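Local coordinates for lipocalin AI-4 (Rhodnius prolixus, PDB 5H9N), which binds cysteinyl leukotrienes such as leukotriene C4 inside a lipocalin barrel and, as a salivary protein of a blood-feeding insect, probably sequesters them from the host, at residues 25-38 with 121-134. The protein carries 1 engineered substitution. Sequence-based numbering, arbitrary orientation.
With LTX ((5~{S},6~{R},7~{E},9~{E},11~{Z},14~{Z})-6-[(2~{R})-2-[[(4~{S})-4-azanyl-5-oxidanyl-5-oxidanylidene-pentanoyl]amino]-3-( 2-hydroxy-2-oxoethylamino)-3-oxidanylidene-propyl]sulfanyl-5-oxidanyl-icosa-7,9,11,14-tetraenoic acid), chain B.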
loop_
_atom_site.group_PDB
_atom_site.type_symbol
_atom_site.label_atom_id
_atom_site.label_comp_id
_atom_site.label_asym_id
_atom_site.label_seq_id
_atom_site.Cartn_x
_atom_site.Cartn_y
_atom_site.Cartn_z
ATOM N N ARG A 25 -6.991 1.660 13.622
ATOM C CA ARG A 25 -6.204 2.890 13.629
ATOM C C ARG A 25 -5.564 3.171 12.284
ATOM O O ARG A 25 -5.246 4.312 11.979
ATOM C CB ARG A 25 -5.116 2.841 14.695
ATOM C CG ARG A 25 -5.642 2.853 16.114
ATOM C CD ARG A 25 -4.519 3.188 17.069
ATOM N NE ARG A 25 -4.064 4.558 16.866
ATOM C CZ ARG A 25 -2.824 4.972 17.101
ATOM N NH1 ARG A 25 -1.913 4.112 17.532
ATOM N NH2 ARG A 25 -2.496 6.237 16.885
ATOM N N PHE A 26 -5.356 2.134 11.484
ATOM C CA PHE A 26 -4.759 2.340 10.175
ATOM C C PHE A 26 -5.792 2.775 9.132
ATOM O O PHE A 26 -5.553 3.706 8.362
ATOM C CB PHE A 26 -4.047 1.084 9.676
ATOM C CG PHE A 26 -3.488 1.259 8.297
ATOM C CD1 PHE A 26 -2.333 2.000 8.104
ATOM C CD2 PHE A 26 -4.141 0.742 7.180
ATOM C CE1 PHE A 26 -1.836 2.212 6.842
ATOM C CE2 PHE A 26 -3.638 0.949 5.908
ATOM C CZ PHE A 26 -2.484 1.680 5.744
ATOM N N PHE A 27 -6.926 2.086 9.091
ATOM C CA PHE A 27 -7.939 2.357 8.077
ATOM C C PHE A 27 -8.879 3.471 8.514
ATOM O O PHE A 27 -10.100 3.297 8.563
ATOM C CB PHE A 27 -8.719 1.081 7.748
ATOM C CG PHE A 27 -7.893 0.032 7.057
ATOM C CD1 PHE A 27 -7.523 0.184 5.729
ATOM C CD2 PHE A 27 -7.477 -1.104 7.735
ATOM C CE1 PHE A 27 -6.763 -0.779 5.091
ATOM C CE2 PHE A 27 -6.720 -2.073 7.104
ATOM C CZ PHE A 27 -6.359 -1.913 5.782
ATOM N N THR A 28 -8.294 4.610 8.858
ATOM C CA THR A 28 -9.052 5.807 9.186
ATOM C C THR A 28 -8.279 7.004 8.650
ATOM O O THR A 28 -7.050 6.969 8.586
ATOM C CB THR A 28 -9.290 5.939 10.702
ATOM O OG1 THR A 28 -10.214 7.003 10.952
ATOM C CG2 THR A 28 -7.990 6.214 11.438
ATOM N N GLY A 29 -8.998 8.036 8.228
ATOM C CA GLY A 29 -8.364 9.238 7.709
ATOM C C GLY A 29 -7.783 9.097 6.312
ATOM O O GLY A 29 -8.123 8.180 5.567
ATOM N N ASP A 30 -6.912 10.038 5.957
ATOM C CA ASP A 30 -6.251 10.091 4.653
ATOM C C ASP A 30 -4.802 9.672 4.764
ATOM O O ASP A 30 -4.134 9.984 5.755
ATOM C CB ASP A 30 -6.297 11.504 4.076
ATOM C CG ASP A 30 -7.693 11.956 3.720
ATOM O OD1 ASP A 30 -8.550 11.090 3.484
ATOM O OD2 ASP A 30 -7.926 13.182 3.662
ATOM N N TRP A 31 -4.319 9.004 3.726
ATOM C CA TRP A 31 -2.912 8.643 3.615
ATOM C C TRP A 31 -2.389 9.112 2.249
ATOM O O TRP A 31 -2.978 8.752 1.229
ATOM C CB TRP A 31 -2.723 7.136 3.719
ATOM C CG TRP A 31 -2.844 6.521 5.086
ATOM C CD1 TRP A 31 -3.885 5.780 5.564
ATOM C CD2 TRP A 31 -1.866 6.563 6.130
ATOM N NE1 TRP A 31 -3.615 5.351 6.845
ATOM C CE2 TRP A 31 -2.380 5.819 7.213
ATOM C CE3 TRP A 31 -0.599 7.153 6.246
ATOM C CZ2 TRP A 31 -1.673 5.661 8.406
ATOM C CZ3 TRP A 31 0.096 6.993 7.422
ATOM C CH2 TRP A 31 -0.431 6.242 8.482
ATOM N N TYR A 32 -1.278 9.850 2.214
ATOM C CA TYR A 32 -0.647 10.263 0.958
ATOM C C TYR A 32 0.454 9.290 0.607
ATOM O O TYR A 32 1.289 8.964 1.450
ATOM C CB TYR A 32 -0.076 11.683 1.075
ATOM C CG TYR A 32 -1.131 12.726 1.316
ATOM C CD1 TYR A 32 -1.582 12.989 2.603
ATOM C CD2 TYR A 32 -1.699 13.432 0.259
ATOM C CE1 TYR A 32 -2.569 13.930 2.838
ATOM C CE2 TYR A 32 -2.683 14.383 0.485
ATOM C CZ TYR A 32 -3.108 14.618 1.775
ATOM O OH TYR A 32 -4.088 15.552 2.030
ATOM N N LEU A 33 0.476 8.839 -0.646
ATOM C CA LEU A 33 1.525 7.953 -1.111
ATOM C C LEU A 33 2.723 8.812 -1.522
ATOM O O LEU A 33 2.743 9.386 -2.618
ATOM C CB LEU A 33 1.006 7.093 -2.271
ATOM C CG LEU A 33 2.008 6.143 -2.932
ATOM C CD1 LEU A 33 2.792 5.358 -1.901
ATOM C CD2 LEU A 33 1.295 5.198 -3.907
ATOM N N THR A 34 3.709 8.954 -0.651
ATOM C CA THR A 34 4.777 9.918 -0.911
ATOM C C THR A 34 6.032 9.317 -1.549
ATOM O O THR A 34 6.775 10.029 -2.199
ATOM C CB THR A 34 5.174 10.657 0.384
ATOM O OG1 THR A 34 5.611 9.719 1.376
ATOM C CG2 THR A 34 4.015 11.429 0.954
ATOM N N HIS A 35 6.293 8.034 -1.333
ATOM C CA HIS A 35 7.497 7.378 -1.835
ATOM C C HIS A 35 7.193 5.939 -2.190
ATOM O O HIS A 35 6.286 5.343 -1.600
ATOM C CB HIS A 35 8.636 7.366 -0.808
ATOM C CG HIS A 35 9.085 8.718 -0.356
ATOM N ND1 HIS A 35 8.309 9.524 0.442
ATOM C CD2 HIS A 35 10.248 9.381 -0.554
ATOM C CE1 HIS A 35 8.965 10.644 0.695
ATOM N NE2 HIS A 35 10.139 10.584 0.096
ATOM N N SER A 36 7.972 5.340 -3.079
ATOM C CA SER A 36 7.825 3.912 -3.361
ATOM C C SER A 36 9.149 3.370 -3.900
ATOM O O SER A 36 9.993 4.132 -4.402
ATOM C CB SER A 36 6.669 3.667 -4.334
ATOM O OG SER A 36 6.878 4.341 -5.560
ATOM N N ARG A 37 9.357 2.063 -3.774
ATOM C CA ARG A 37 10.582 1.432 -4.253
ATOM C C ARG A 37 10.706 1.611 -5.758
ATOM O O ARG A 37 11.749 2.015 -6.250
ATOM C CB ARG A 37 10.597 -0.056 -3.890
ATOM C CG ARG A 37 11.886 -0.749 -4.323
ATOM C CD ARG A 37 11.768 -2.263 -4.283
ATOM N NE ARG A 37 10.787 -2.740 -5.256
ATOM C CZ ARG A 37 10.138 -3.896 -5.174
ATOM N NH1 ARG A 37 10.347 -4.730 -4.156
ATOM N NH2 ARG A 37 9.263 -4.217 -6.114
ATOM N N ASP A 38 9.635 1.278 -6.473
ATOM C CA ASP A 38 9.558 1.395 -7.926
ATOM C C ASP A 38 8.587 2.517 -8.225
ATOM O O ASP A 38 7.565 2.641 -7.549
ATOM C CB ASP A 38 9.058 0.099 -8.572
ATOM C CG ASP A 38 9.861 -1.124 -8.171
ATOM O OD1 ASP A 38 11.013 -0.973 -7.729
ATOM O OD2 ASP A 38 9.330 -2.247 -8.329
ATOM N N ASP A 121 4.901 -6.060 -7.857
ATOM C CA ASP A 121 4.819 -5.682 -6.453
ATOM C C ASP A 121 5.608 -4.405 -6.197
ATOM O O ASP A 121 6.233 -3.844 -7.112
ATOM C CB ASP A 121 5.252 -6.835 -5.523
ATOM C CG ASP A 121 6.712 -7.193 -5.619
ATOM O OD1 ASP A 121 7.479 -6.522 -6.341
ATOM O OD2 ASP A 121 7.100 -8.156 -4.922
ATOM N N ASN A 122 5.558 -3.927 -4.965
ATOM C CA ASN A 122 6.172 -2.660 -4.621
ATOM C C ASN A 122 6.191 -2.526 -3.118
ATOM O O ASN A 122 5.383 -3.163 -2.416
ATOM C CB ASN A 122 5.403 -1.496 -5.250
ATOM C CG ASN A 122 6.305 -0.341 -5.640
ATOM O OD1 ASN A 122 7.468 -0.256 -5.225
ATOM N ND2 ASN A 122 5.770 0.559 -6.452
ATOM N N PHE A 123 7.107 -1.702 -2.620
ATOM C CA PHE A 123 7.004 -1.193 -1.252
ATOM C C PHE A 123 6.654 0.277 -1.331
ATOM O O PHE A 123 7.212 1.015 -2.141
ATOM C CB PHE A 123 8.289 -1.407 -0.465
ATOM C CG PHE A 123 8.522 -2.839 -0.070
ATOM C CD1 PHE A 123 9.184 -3.707 -0.929
ATOM C CD2 PHE A 123 8.084 -3.325 1.164
ATOM C CE1 PHE A 123 9.415 -5.029 -0.567
ATOM C CE2 PHE A 123 8.303 -4.637 1.525
ATOM C CZ PHE A 123 8.976 -5.495 0.660
ATOM N N LEU A 124 5.694 0.668 -0.497
ATOM C CA LEU A 124 5.044 1.971 -0.532
ATOM C C LEU A 124 5.197 2.658 0.799
ATOM O O LEU A 124 4.968 2.039 1.835
ATOM C CB LEU A 124 3.557 1.801 -0.836
ATOM C CG LEU A 124 3.164 0.945 -2.042
ATOM C CD1 LEU A 124 1.652 0.822 -2.127
ATOM C CD2 LEU A 124 3.708 1.518 -3.321
ATOM N N LEU A 125 5.542 3.933 0.781
ATOM C CA LEU A 125 5.554 4.739 1.991
ATOM C C LEU A 125 4.421 5.749 1.935
ATOM O O LEU A 125 4.380 6.615 1.034
ATOM C CB LEU A 125 6.885 5.455 2.173
ATOM C CG LEU A 125 6.985 6.321 3.443
ATOM C CD1 LEU A 125 6.890 5.440 4.691
ATOM C CD2 LEU A 125 8.270 7.136 3.446
ATOM N N PHE A 126 3.507 5.595 2.891
ATOM C CA PHE A 126 2.398 6.508 3.087
ATOM C C PHE A 126 2.681 7.445 4.248
ATOM O O PHE A 126 3.311 7.058 5.239
ATOM C CB PHE A 126 1.096 5.746 3.337
ATOM C CG PHE A 126 0.603 4.980 2.146
ATOM C CD1 PHE A 126 1.094 3.704 1.871
ATOM C CD2 PHE A 126 -0.319 5.532 1.271
ATOM C CE1 PHE A 126 0.642 2.994 0.773
ATOM C CE2 PHE A 126 -0.763 4.821 0.173
ATOM C CZ PHE A 126 -0.284 3.554 -0.066
ATOM N N ASN A 127 2.186 8.671 4.124
ATOM C CA ASN A 127 2.356 9.705 5.130
ATOM C C ASN A 127 1.033 10.403 5.377
ATOM O O ASN A 127 0.239 10.587 4.442
ATOM C CB ASN A 127 3.415 10.723 4.675
ATOM C CG ASN A 127 4.795 10.407 5.206
ATOM O OD1 ASN A 127 5.013 10.487 6.415
ATOM N ND2 ASN A 127 5.747 10.090 4.317
ATOM N N ARG A 128 0.772 10.793 6.619
ATOM C CA ARG A 128 -0.440 11.539 6.924
ATOM C C ARG A 128 -0.407 12.949 6.339
ATOM O O ARG A 128 -1.455 13.547 6.103
ATOM C CB ARG A 128 -0.660 11.605 8.443
ATOM C CG ARG A 128 -1.031 10.262 9.090
ATOM C CD ARG A 128 -2.285 9.659 8.492
ATOM N NE ARG A 128 -2.776 8.566 9.329
ATOM C CZ ARG A 128 -3.941 7.952 9.141
ATOM N NH1 ARG A 128 -4.731 8.332 8.144
ATOM N NH2 ARG A 128 -4.321 6.976 9.955
ATOM N N GLN A 129 0.795 13.484 6.142
ATOM C CA GLN A 129 0.970 14.793 5.513
ATOM C C GLN A 129 1.546 14.630 4.106
ATOM O O GLN A 129 2.416 13.793 3.892
ATOM C CB GLN A 129 1.903 15.675 6.337
ATOM C CG GLN A 129 1.440 15.921 7.755
ATOM C CD GLN A 129 2.428 16.756 8.547
ATOM O OE1 GLN A 129 2.617 17.942 8.271
ATOM N NE2 GLN A 129 3.064 16.140 9.538
ATOM N N SER A 130 1.089 15.442 3.158
ATOM C CA SER A 130 1.626 15.375 1.792
ATOM C C SER A 130 3.111 15.723 1.760
ATOM O O SER A 130 3.828 15.295 0.859
ATOM C CB SER A 130 0.845 16.288 0.846
ATOM O OG SER A 130 1.005 17.641 1.209
ATOM N N SER A 131 3.561 16.499 2.740
ATOM C CA SER A 131 4.967 16.871 2.855
ATOM C C SER A 131 5.814 15.828 3.565
ATOM O O SER A 131 7.021 16.025 3.738
ATOM C CB SER A 131 5.107 18.190 3.603
ATOM O OG SER A 131 4.466 18.086 4.863
ATOM N N GLY A 132 5.199 14.728 3.985
ATOM C CA GLY A 132 5.928 13.725 4.745
ATOM C C GLY A 132 7.059 13.099 3.949
ATOM O O GLY A 132 6.960 12.898 2.743
ATOM N N GLU A 133 8.158 12.795 4.626
ATOM C CA GLU A 133 9.258 12.146 3.940
ATOM C C GLU A 133 9.623 10.872 4.696
ATOM O O GLU A 133 8.735 10.204 5.214
ATOM C CB GLU A 133 10.429 13.121 3.766
ATOM C CG GLU A 133 10.090 14.246 2.773
ATOM C CD GLU A 133 11.207 15.258 2.597
ATOM O OE1 GLU A 133 12.248 14.901 2.011
ATOM O OE2 GLU A 133 11.035 16.418 3.028
ATOM N N ILE A 134 10.898 10.512 4.748
ATOM C CA ILE A 134 11.242 9.204 5.302
ATOM C C ILE A 134 11.450 9.324 6.808
ATOM O O ILE A 134 12.337 10.044 7.262
ATOM C CB ILE A 134 12.492 8.612 4.631
ATOM C CG1 ILE A 134 12.284 8.586 3.106
ATOM C CG2 ILE A 134 12.801 7.220 5.202
ATOM C CD1 ILE A 134 13.431 8.033 2.319
HETATM O O2 LTX B . 2.032 -1.872 -6.489
HETATM C C1 LTX B . 2.677 -1.148 -7.283
HETATM O O1 LTX B . 2.927 0.059 -7.046
HETATM C C2 LTX B . 3.185 -1.762 -8.566
HETATM C C3 LTX B . 2.353 -1.249 -9.737
HETATM C C4 LTX B . 0.864 -1.298 -9.401
HETATM C C5 LTX B . 0.020 -1.050 -10.644
HETATM O O3 LTX B . 0.116 0.323 -11.050
HETATM C C6 LTX B . -1.444 -1.411 -10.418
HETATM C C7 LTX B . -2.077 -0.523 -9.354
HETATM C C8 LTX B . -2.514 -1.003 -8.177
HETATM C C9 LTX B . -3.137 -0.102 -7.195
HETATM C C10 LTX B . -3.802 -0.520 -6.108
HETATM C C11 LTX B . -4.403 0.455 -5.192
HETATM C C12 LTX B . -5.067 0.195 -4.059
HETATM C C13 LTX B . -5.331 -1.190 -3.493
HETATM C C14 LTX B . -4.121 -1.738 -2.765
HETATM C C15 LTX B . -3.746 -1.348 -1.552
HETATM C C16 LTX B . -4.513 -0.312 -0.764
HETATM C C17 LTX B . -3.546 0.532 0.062
HETATM C C18 LTX B . -4.328 1.428 1.014
HETATM C C19 LTX B . -3.450 2.499 1.642
HETATM C C20 LTX B . -4.248 3.351 2.611
HETATM O O32 LTX B . -4.972 4.009 -10.892
HETATM C C21 LTX B . -4.645 2.817 -11.038
HETATM O O31 LTX B . -3.617 2.318 -10.535
HETATM C CA3 LTX B . -5.538 1.936 -11.872
HETATM N N3 LTX B . -5.027 0.575 -11.892
HETATM C C22 LTX B . -5.430 -0.349 -12.759
HETATM O O33 LTX B . -6.266 -0.097 -13.610
HETATM C CA2 LTX B . -4.846 -1.733 -12.691
HETATM C CB2 LTX B . -3.837 -1.895 -11.555
HETATM S SG2 LTX B . -2.256 -1.248 -11.989
HETATM N N2 LTX B . -4.283 -2.108 -13.971
HETATM C CD1 LTX B . -4.576 -3.266 -14.546
HETATM O OE1 LTX B . -5.011 -4.228 -13.929
HETATM C CG1 LTX B . -4.316 -3.307 -16.033
HETATM C CB1 LTX B . -4.355 -4.732 -16.565
HETATM C CA1 LTX B . -3.609 -4.804 -17.895
HETATM N N1 LTX B . -2.285 -4.164 -17.751
HETATM C C23 LTX B . -4.378 -4.103 -18.974
HETATM O O11 LTX B . -3.813 -3.183 -19.606
HETATM O O12 LTX B . -5.550 -4.472 -19.204
HETATM O O HOH W 1 -3.865 12.737 6.628
HETATM O O HOH W 2 12.152 12.503 0.299
HETATM O O HOH W 3 9.570 -7.533 -4.026
HETATM O O HOH W 4 6.810 -2.439 -9.364
#
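Strand 30-36 and strand 121-127 run antiparallel, Tyr-32 paired with Asn-127 and Leu-33 with Phe-126; they are the first and the last long strand of the barrel, whose pairing closes the lipocalin fold. A classic beta bulge shifts the register where Thr-34 and His-35 both face Leu-125. Thr-34 OG1 accepts a hydrogen bond from Asn-127 ND2 (3.0 Å), lying in the amide plane, while the same ND2 also reaches Glu-133 O. At one end the guanidinium of Arg-128 lies flat on the indole of Trp-31, planes 16° apart, and CD sits over the six-membered ring at 3.6 Å from its centroid. This is consistent with the Trp-Arg packing familiar from lipocalins, which closes one end of the barrel. Trp-31 is clamped: Phe-26 covers its other face, and NE1 donates to Phe-26 O in the ring plane (3.0 Å). Arg-128 folds back through a bend at chi2 (-58°), and its NH1 is shared between Thr-28 O at 2.7 Å and Asp-30 O, the latter met from above its carbonyl plane; NE binds Tyr-102 O. Towards the pocket, the Phe-126 ring is sandwiched between Leu-33 CD1 on one face and C19 of the leukotriene on the other. At the far end, Arg-37 grips Asp-38 side-on with NE and NH2, and NH2 adds a salt bridge to Asp-121 OD1 (2.9 Å); Asp-121 OD2 is hydrogen-bonded to Tyr-109 OH. The neighbouring Asn-122 amide pairs with the backbone of Asp-38, OD1 accepting from N and ND2 donating to O, and the same ND2 donates nearly straight (169°) to O1 of the leukotriene's C1 carboxyl group at 2.9 Å.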